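UDP-N-Acetylglucosamine 2-Epimerase (Thermus thermophilus, PDB 1V4V) probably interconverts UDP-N-acetylglucosamine and UDP-N-acetylmannosamine by inverting the configuration at C2 of the sugar. Local coordinates at residues Q286-A291 / K345-G349; L172-T177 / L355-R359; M205-W211 / H238-V243. All coordinates share one frame; numbering follows the deposited sequence. Where two conformers were deposited one is given.

Interaction 1. Residues Q286-A291 / K345-G349; sequences QEEGAA and KNPYG
A290 of helix 283-291, in the second Rossmann-like domain, faces N346 in the loop that leads to helix 353-364, the two CA atoms 6.5 Å apart at the nearest approach of the backbones. With CG anti to the backbone N (chi1 -176°), N346 sends ND2 to the helix, where it makes a weak, bent hydrogen bond to A290 O (3.2 Å) and also donates to a water that gives a proton to E287 O, one turn back. OD1 turns back to its own loop and accepts from Y348 N (2.6 Å), which meets it in the carbonyl plane, while G349 N donates from above that plane. This Asx turn suits an asparagine, whose nitrogen can still face the helix. Y348 lies beside it, its broad flat ring suited to being covered on both faces: E287 OE1 is 3.8 Å above the centre of one and P347 CG lies over the opposite one, the carboxylate only 18° from parallel to the ring. OE1 is also hydrogen-bonded to a bound glycerol. A small A290 lets the ring edge come close, CB to Y348 CE2 being 4.4 Å. V179 of helix 177-188 touches both A291 and Y348, and E307 of helix 306-311 also meets the tyrosine.

Interaction 2. Residues L172-T177 / L355-R359; sequences LVTGQT and LMVAR
M356, a selenomethionine in this structure, pushes its end methyl into the chain at L172, V173 and T174. The site belongs to the first Rossmann-like domain of a GT-B fold: 171-173 is an outermost strand of its parallel sheet, and helix 353-364, near the C-terminus of the chain, packs beside the end of that strand. The M356 chain runs straight from CB through CG to SE, then bends at the last torsion (chi3 51°), which swings CE across the backbone. CE sits 3.0 Å from V173 O, a tight approach, and 3.7 Å from T174 CA. L172 also meets this methyl, its CG 3.8 Å from CE, and its CD2 rests 3.6 Å from M356 O. A long, flexible, apolar side chain suits a narrow place where backbone and branched side chains must both be followed.

T174 divides its two branches between different tasks. With chi1 at 65°, OG1 turns back to its own loop and donates to a lone pair of G175 O (2.9 Å), so the buried hydroxyl is satisfied, while CG2 faces the helix. This methyl lies 3.9 Å from M356 CE and 4.1 Å from V357 CG2, joining the two helix residues. A serine here would remove CG2 and would probably open a gap between M356 CE and V357 CG2. The next residue, G175, has a positive phi at which a side chain would be jammed against the preceding carbonyl.

V357 is beta-branched and compact; besides T174 it touches F151 of the neighbouring strand 149-152 and V24 of helix 15-29. T177 gives its hydroxyl to K20 O, and its methyl CG2 lies 4.3 Å from V357 CG2.

Interaction 3. Residues M205-W211 / H238-V243; sequences MHRRENW and HLNPVV
H206 lays its imidazole over the ring of H238 in an offset stack, the centroids 4.2 Å apart and the planes within 10° of parallel. The two segments follow the two strands of a beta-alpha-beta unit (strand 200-203, helix 214-227, strand 232-236) in the second Rossmann-like domain, so both leave the C-terminal side of its parallel sheet. The slip between the rings brings H206 CB over the face of H238, 3.6 Å from its centroid, a CH-pi contact added to the stack. Two flat imidazoles suit the place because they can overlap, offset, with nearly parallel planes.

W211 makes the second half of the contact. V243 CG2 lies over one face of the indole, 3.5 Å from the centroid of the six-membered ring, and the opposite face is packed by R208 CA and R207 O of its own loop. The methyl reaches the indole because chi1 (175°) sets CG1 anti to the backbone N and CG2 beside it. V242 adds a looser apolar touch, its CG1 4.4 Å from W211 CD1.

Polar bonds also hold the loop 205-211 to its surroundings. D281 accepts from the backbone nitrogens of H206 and R207 and from N210 ND2, and R207 forms a salt bridge with E209, which also pairs with R300. At the stack itself, a water lies in the plane of the H238 ring at its edge, 3.1 Å from ND1, and accepts a weak bond from M205 N.

Overall arrangement
Interactions 1 and 2 lie side by side where the two domains of the GT-B fold are joined, their centres about 16 Å apart. They touch directly: Q176 N is 2.9 Å from Y348 O, a probable backbone hydrogen bond linking the loop after strand 171-173 to the loop before helix 353-364. Along the chain, both other contacts are nested inside the loop closed by interaction 2. Interaction 3 touches neither: its centre is about 24 Å from that of interaction 1, with nearest atoms about 8 Å apart, and about 36 Å from that of interaction 2, which lies on the other side of the chain's centre. The glycerol at interaction 1 may mark a pocket; in relatives the substrate binds between the domains.

Interaction 1. Residues Q286-A291 / K345-G349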
# COMPACT_ATOMS: atom_id res chain seq x y z
N GLN A 286 -24.87 -19.45 -10.18
CA GLN A 286 -24.24 -20.48 -10.99
C GLN A 286 -22.95 -20.90 -10.30
O GLN A 286 -22.63 -22.09 -10.23
CB GLN A 286 -23.97 -19.94 -12.40
CG GLN A 286 -23.11 -20.85 -13.27
CD GLN A 286 -21.64 -20.49 -13.20
OE1 GLN A 286 -21.26 -19.35 -13.47
NE2 GLN A 286 -20.80 -21.47 -12.85
N GLU A 287 -22.21 -19.93 -9.78
CA GLU A 287 -20.97 -20.24 -9.10
C GLU A 287 -21.22 -20.98 -7.80
O GLU A 287 -20.42 -21.83 -7.39
CB GLU A 287 -20.16 -18.96 -8.85
CG GLU A 287 -19.58 -18.39 -10.12
CD GLU A 287 -18.59 -17.27 -9.87
OE1 GLU A 287 -17.68 -17.47 -9.03
OE2 GLU A 287 -18.72 -16.21 -10.51
N GLU A 288 -22.33 -20.67 -7.13
CA GLU A 288 -22.65 -21.36 -5.89
C GLU A 288 -22.97 -22.82 -6.19
O GLU A 288 -22.57 -23.72 -5.46
CB GLU A 288 -23.85 -20.70 -5.21
CG GLU A 288 -23.52 -19.43 -4.46
CD GLU A 288 -24.65 -18.99 -3.56
OE1 GLU A 288 -25.13 -19.83 -2.77
OE2 GLU A 288 -25.06 -17.81 -3.64
N GLY A 289 -23.71 -23.05 -7.28
CA GLY A 289 -24.03 -24.42 -7.63
C GLY A 289 -22.76 -25.21 -7.85
O GLY A 289 -22.62 -26.34 -7.37
N ALA A 290 -21.80 -24.61 -8.55
CA ALA A 290 -20.53 -25.27 -8.83
C ALA A 290 -19.75 -25.61 -7.56
O ALA A 290 -19.06 -26.62 -7.50
CB ALA A 290 -19.68 -24.39 -9.75
N ALA A 291 -19.87 -24.77 -6.53
CA ALA A 291 -19.16 -25.02 -5.28
C ALA A 291 -19.70 -26.30 -4.64
O ALA A 291 -18.96 -27.08 -4.04
CB ALA A 291 -19.34 -23.84 -4.33
N LYS A 345 -13.98 -30.48 -12.43
CA LYS A 345 -13.12 -29.76 -11.50
C LYS A 345 -13.61 -28.32 -11.38
O LYS A 345 -13.81 -27.65 -12.39
CB LYS A 345 -11.67 -29.77 -12.01
CG LYS A 345 -10.71 -28.97 -11.15
CD LYS A 345 -9.35 -28.84 -11.81
CE LYS A 345 -8.45 -27.89 -11.03
NZ LYS A 345 -8.26 -28.33 -9.62
N ASN A 346 -13.82 -27.85 -10.16
CA ASN A 346 -14.28 -26.48 -9.94
C ASN A 346 -13.12 -25.55 -10.29
O ASN A 346 -12.07 -25.61 -9.66
CB ASN A 346 -14.67 -26.28 -8.47
CG ASN A 346 -15.25 -24.91 -8.22
OD1 ASN A 346 -14.68 -23.90 -8.63
ND2 ASN A 346 -16.38 -24.85 -7.52
N PRO A 347 -13.30 -24.68 -11.29
CA PRO A 347 -12.25 -23.75 -11.72
C PRO A 347 -12.01 -22.58 -10.76
O PRO A 347 -11.13 -21.75 -11.00
CB PRO A 347 -12.76 -23.27 -13.07
CG PRO A 347 -14.23 -23.16 -12.81
CD PRO A 347 -14.54 -24.45 -12.07
N TYR A 348 -12.78 -22.51 -9.68
CA TYR A 348 -12.65 -21.42 -8.71
C TYR A 348 -11.91 -21.82 -7.44
O TYR A 348 -11.29 -20.98 -6.78
CB TYR A 348 -14.02 -20.89 -8.33
CG TYR A 348 -14.92 -20.61 -9.51
CD1 TYR A 348 -14.64 -19.57 -10.40
CD2 TYR A 348 -16.04 -21.40 -9.75
CE1 TYR A 348 -15.46 -19.32 -11.51
CE2 TYR A 348 -16.87 -21.16 -10.85
CZ TYR A 348 -16.57 -20.13 -11.72
OH TYR A 348 -17.38 -19.90 -12.81
N GLY A 349 -11.97 -23.10 -7.08
CA GLY A 349 -11.31 -23.57 -5.88
C GLY A 349 -11.79 -24.96 -5.51
O GLY A 349 -12.85 -25.38 -5.98
O HOH W 1 -17.83 -22.19 -7.14

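Interaction 2. Residues L172-T177 / L355-R359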
# COMPACT_ATOMS: atom_id res chain seq x y z
N LEU A 172 0.87 -17.19 -1.87
CA LEU A 172 0.34 -18.55 -1.86
C LEU A 172 -0.95 -18.55 -2.68
O LEU A 172 -1.84 -17.75 -2.42
CB LEU A 172 0.02 -18.99 -0.42
CG LEU A 172 -0.61 -20.38 -0.23
CD1 LEU A 172 0.42 -21.45 -0.55
CD2 LEU A 172 -1.07 -20.54 1.22
N VAL A 173 -1.04 -19.42 -3.68
CA VAL A 173 -2.25 -19.50 -4.50
C VAL A 173 -3.17 -20.45 -3.75
O VAL A 173 -2.86 -21.63 -3.59
CB VAL A 173 -1.96 -20.05 -5.91
CG1 VAL A 173 -3.24 -20.16 -6.70
CG2 VAL A 173 -0.99 -19.12 -6.63
N THR A 174 -4.32 -19.95 -3.31
CA THR A 174 -5.24 -20.74 -2.51
C THR A 174 -6.56 -21.14 -3.15
O THR A 174 -7.20 -22.09 -2.70
CB THR A 174 -5.59 -19.99 -1.22
OG1 THR A 174 -6.31 -18.80 -1.56
CG2 THR A 174 -4.33 -19.61 -0.45
N GLY A 175 -6.97 -20.42 -4.19
CA GLY A 175 -8.27 -20.68 -4.78
C GLY A 175 -9.19 -19.79 -3.96
O GLY A 175 -8.72 -19.11 -3.05
N GLN A 176 -10.49 -19.78 -4.24
CA GLN A 176 -11.40 -18.91 -3.50
C GLN A 176 -12.02 -19.50 -2.23
O GLN A 176 -12.56 -20.61 -2.26
CB GLN A 176 -12.51 -18.42 -4.42
CG GLN A 176 -12.00 -17.66 -5.64
CD GLN A 176 -13.10 -16.87 -6.33
OE1 GLN A 176 -13.02 -16.60 -7.53
NE2 GLN A 176 -14.12 -16.48 -5.57
N THR A 177 -11.94 -18.77 -1.13
CA THR A 177 -12.52 -19.25 0.11
C THR A 177 -14.04 -19.24 -0.03
O THR A 177 -14.75 -19.90 0.74
CB THR A 177 -12.12 -18.39 1.33
OG1 THR A 177 -12.60 -17.05 1.16
CG2 THR A 177 -10.60 -18.38 1.49
N LEU A 355 -8.52 -23.72 4.58
CA LEU A 355 -7.52 -24.53 5.26
C LEU A 355 -6.12 -24.13 4.81
O LEU A 355 -5.19 -24.10 5.62
CB LEU A 355 -7.75 -26.02 4.97
CG LEU A 355 -6.79 -27.00 5.65
CD1 LEU A 355 -6.84 -26.81 7.16
CD2 LEU A 355 -7.17 -28.43 5.28
N MSE A 356 -5.97 -23.81 3.53
CA MSE A 356 -4.67 -23.40 3.01
C MSE A 356 -4.25 -22.05 3.58
O MSE A 356 -3.08 -21.84 3.90
CB MSE A 356 -4.69 -23.34 1.49
CG MSE A 356 -4.54 -24.70 0.82
SE MSE A 356 -4.38 -24.55 -1.09
CE MSE A 356 -2.95 -23.23 -1.10
N VAL A 357 -5.20 -21.12 3.71
CA VAL A 357 -4.91 -19.81 4.28
C VAL A 357 -4.45 -20.03 5.72
O VAL A 357 -3.43 -19.49 6.15
CB VAL A 357 -6.15 -18.89 4.27
CG1 VAL A 357 -5.88 -17.62 5.08
CG2 VAL A 357 -6.51 -18.52 2.84
N ALA A 358 -5.21 -20.84 6.45
CA ALA A 358 -4.90 -21.14 7.85
C ALA A 358 -3.51 -21.76 7.99
O ALA A 358 -2.75 -21.40 8.89
CB ALA A 358 -5.96 -22.08 8.43
N ARG A 359 -3.19 -22.70 7.11
CA ARG A 359 -1.89 -23.36 7.15
C ARG A 359 -0.79 -22.40 6.74
O ARG A 359 0.35 -22.52 7.18
CB ARG A 359 -1.90 -24.60 6.24
CG ARG A 359 -2.71 -25.75 6.82
CD ARG A 359 -2.82 -26.92 5.85
NE ARG A 359 -3.47 -28.07 6.48
CZ ARG A 359 -3.83 -29.17 5.82
NH1 ARG A 359 -3.61 -29.27 4.52
NH2 ARG A 359 -4.41 -30.17 6.48

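Interaction 3. Residues M205-W211 / H238-V243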
# COMPACT_ATOMS: atom_id res chain seq x y z
N MSE A 205 -34.80 -17.14 -11.23
CA MSE A 205 -34.81 -16.21 -12.38
C MSE A 205 -34.98 -14.80 -11.85
O MSE A 205 -36.01 -14.48 -11.23
CB MSE A 205 -35.99 -16.58 -13.29
CG MSE A 205 -35.82 -17.89 -14.10
SE MSE A 205 -37.02 -17.99 -15.61
CE MSE A 205 -38.60 -18.34 -14.63
N HIS A 206 -33.99 -13.94 -12.08
CA HIS A 206 -34.08 -12.56 -11.60
C HIS A 206 -33.17 -11.56 -12.32
O HIS A 206 -33.06 -10.41 -11.87
CB HIS A 206 -33.80 -12.47 -10.10
CG HIS A 206 -32.38 -12.79 -9.73
ND1 HIS A 206 -31.50 -11.84 -9.27
CD2 HIS A 206 -31.70 -13.96 -9.77
CE1 HIS A 206 -30.33 -12.41 -9.03
NE2 HIS A 206 -30.43 -13.70 -9.33
N ARG A 207 -32.53 -11.97 -13.40
CA ARG A 207 -31.67 -11.06 -14.15
C ARG A 207 -32.60 -10.00 -14.72
O ARG A 207 -33.52 -10.31 -15.48
CB ARG A 207 -30.95 -11.81 -15.27
CG ARG A 207 -29.87 -11.00 -15.96
CD ARG A 207 -29.11 -11.83 -16.98
NE ARG A 207 -28.02 -11.07 -17.59
CZ ARG A 207 -26.97 -10.59 -16.92
NH1 ARG A 207 -26.86 -10.80 -15.62
NH2 ARG A 207 -26.03 -9.91 -17.56
N ARG A 208 -32.36 -8.74 -14.36
CA ARG A 208 -33.21 -7.65 -14.83
C ARG A 208 -33.47 -7.62 -16.33
O ARG A 208 -34.58 -7.31 -16.75
CB ARG A 208 -32.65 -6.30 -14.39
CG ARG A 208 -33.70 -5.21 -14.45
CD ARG A 208 -33.10 -3.82 -14.59
NE ARG A 208 -34.15 -2.81 -14.70
CZ ARG A 208 -35.13 -2.84 -15.60
NH1 ARG A 208 -35.20 -3.84 -16.48
NH2 ARG A 208 -36.04 -1.88 -15.63
N GLU A 209 -32.46 -7.94 -17.14
CA GLU A 209 -32.64 -7.92 -18.59
C GLU A 209 -33.61 -9.00 -19.07
O GLU A 209 -34.22 -8.86 -20.13
CB GLU A 209 -31.30 -8.07 -19.31
CG GLU A 209 -30.61 -9.42 -19.15
CD GLU A 209 -29.46 -9.59 -20.11
OE1 GLU A 209 -29.70 -9.61 -21.34
OE2 GLU A 209 -28.30 -9.70 -19.65
N ASN A 210 -33.73 -10.08 -18.31
CA ASN A 210 -34.64 -11.17 -18.67
C ASN A 210 -36.07 -10.86 -18.21
O ASN A 210 -37.00 -11.58 -18.55
CB ASN A 210 -34.18 -12.49 -18.04
CG ASN A 210 -33.13 -13.22 -18.87
OD1 ASN A 210 -32.72 -12.73 -19.93
ND2 ASN A 210 -32.71 -14.39 -18.40
N TRP A 211 -36.24 -9.79 -17.44
CA TRP A 211 -37.55 -9.38 -16.93
C TRP A 211 -38.72 -9.64 -17.88
O TRP A 211 -39.64 -10.38 -17.56
CB TRP A 211 -37.57 -7.89 -16.58
CG TRP A 211 -37.07 -7.50 -15.22
CD1 TRP A 211 -36.97 -6.22 -14.73
CD2 TRP A 211 -36.62 -8.36 -14.17
NE1 TRP A 211 -36.49 -6.24 -13.45
CE2 TRP A 211 -36.27 -7.54 -13.08
CE3 TRP A 211 -36.48 -9.75 -14.05
CZ2 TRP A 211 -35.79 -8.06 -11.88
CZ3 TRP A 211 -36.01 -10.26 -12.85
CH2 TRP A 211 -35.67 -9.42 -11.79
N HIS A 238 -38.07 -13.72 -6.45
CA HIS A 238 -37.73 -12.41 -5.93
C HIS A 238 -38.99 -11.57 -5.68
O HIS A 238 -40.02 -11.76 -6.34
CB HIS A 238 -36.78 -11.67 -6.87
CG HIS A 238 -35.34 -12.07 -6.69
ND1 HIS A 238 -34.86 -13.30 -7.07
CD2 HIS A 238 -34.30 -11.41 -6.13
CE1 HIS A 238 -33.58 -13.38 -6.74
NE2 HIS A 238 -33.22 -12.25 -6.17
N LEU A 239 -38.90 -10.65 -4.72
CA LEU A 239 -40.03 -9.80 -4.34
C LEU A 239 -40.51 -8.79 -5.38
O LEU A 239 -41.67 -8.36 -5.34
CB LEU A 239 -39.70 -9.06 -3.04
CG LEU A 239 -39.54 -9.95 -1.81
CD1 LEU A 239 -39.06 -9.12 -0.63
CD2 LEU A 239 -40.87 -10.62 -1.49
N ASN A 240 -39.64 -8.40 -6.30
CA ASN A 240 -40.00 -7.44 -7.33
C ASN A 240 -41.35 -7.78 -7.97
O ASN A 240 -41.51 -8.84 -8.58
CB ASN A 240 -38.93 -7.39 -8.42
CG ASN A 240 -37.53 -7.26 -7.85
OD1 ASN A 240 -37.03 -8.16 -7.17
ND2 ASN A 240 -36.89 -6.12 -8.12
N PRO A 241 -42.34 -6.88 -7.83
CA PRO A 241 -43.67 -7.10 -8.40
C PRO A 241 -43.63 -7.44 -9.90
O PRO A 241 -44.44 -8.23 -10.38
CB PRO A 241 -44.39 -5.78 -8.13
CG PRO A 241 -43.77 -5.34 -6.84
CD PRO A 241 -42.30 -5.61 -7.08
N VAL A 242 -42.69 -6.83 -10.62
CA VAL A 242 -42.55 -7.07 -12.05
C VAL A 242 -42.30 -8.55 -12.32
O VAL A 242 -42.83 -9.13 -13.28
CB VAL A 242 -41.37 -6.26 -12.64
CG1 VAL A 242 -41.32 -6.44 -14.15
CG2 VAL A 242 -41.52 -4.79 -12.28
N VAL A 243 -41.47 -9.15 -11.48
CA VAL A 243 -41.13 -10.57 -11.59
C VAL A 243 -42.34 -11.44 -11.26
O VAL A 243 -42.65 -12.38 -11.99
CB VAL A 243 -39.99 -10.94 -10.62
CG1 VAL A 243 -39.73 -12.44 -10.66
CG2 VAL A 243 -38.73 -10.16 -10.99
O HOH W 2 -35.23 -16.10 -8.29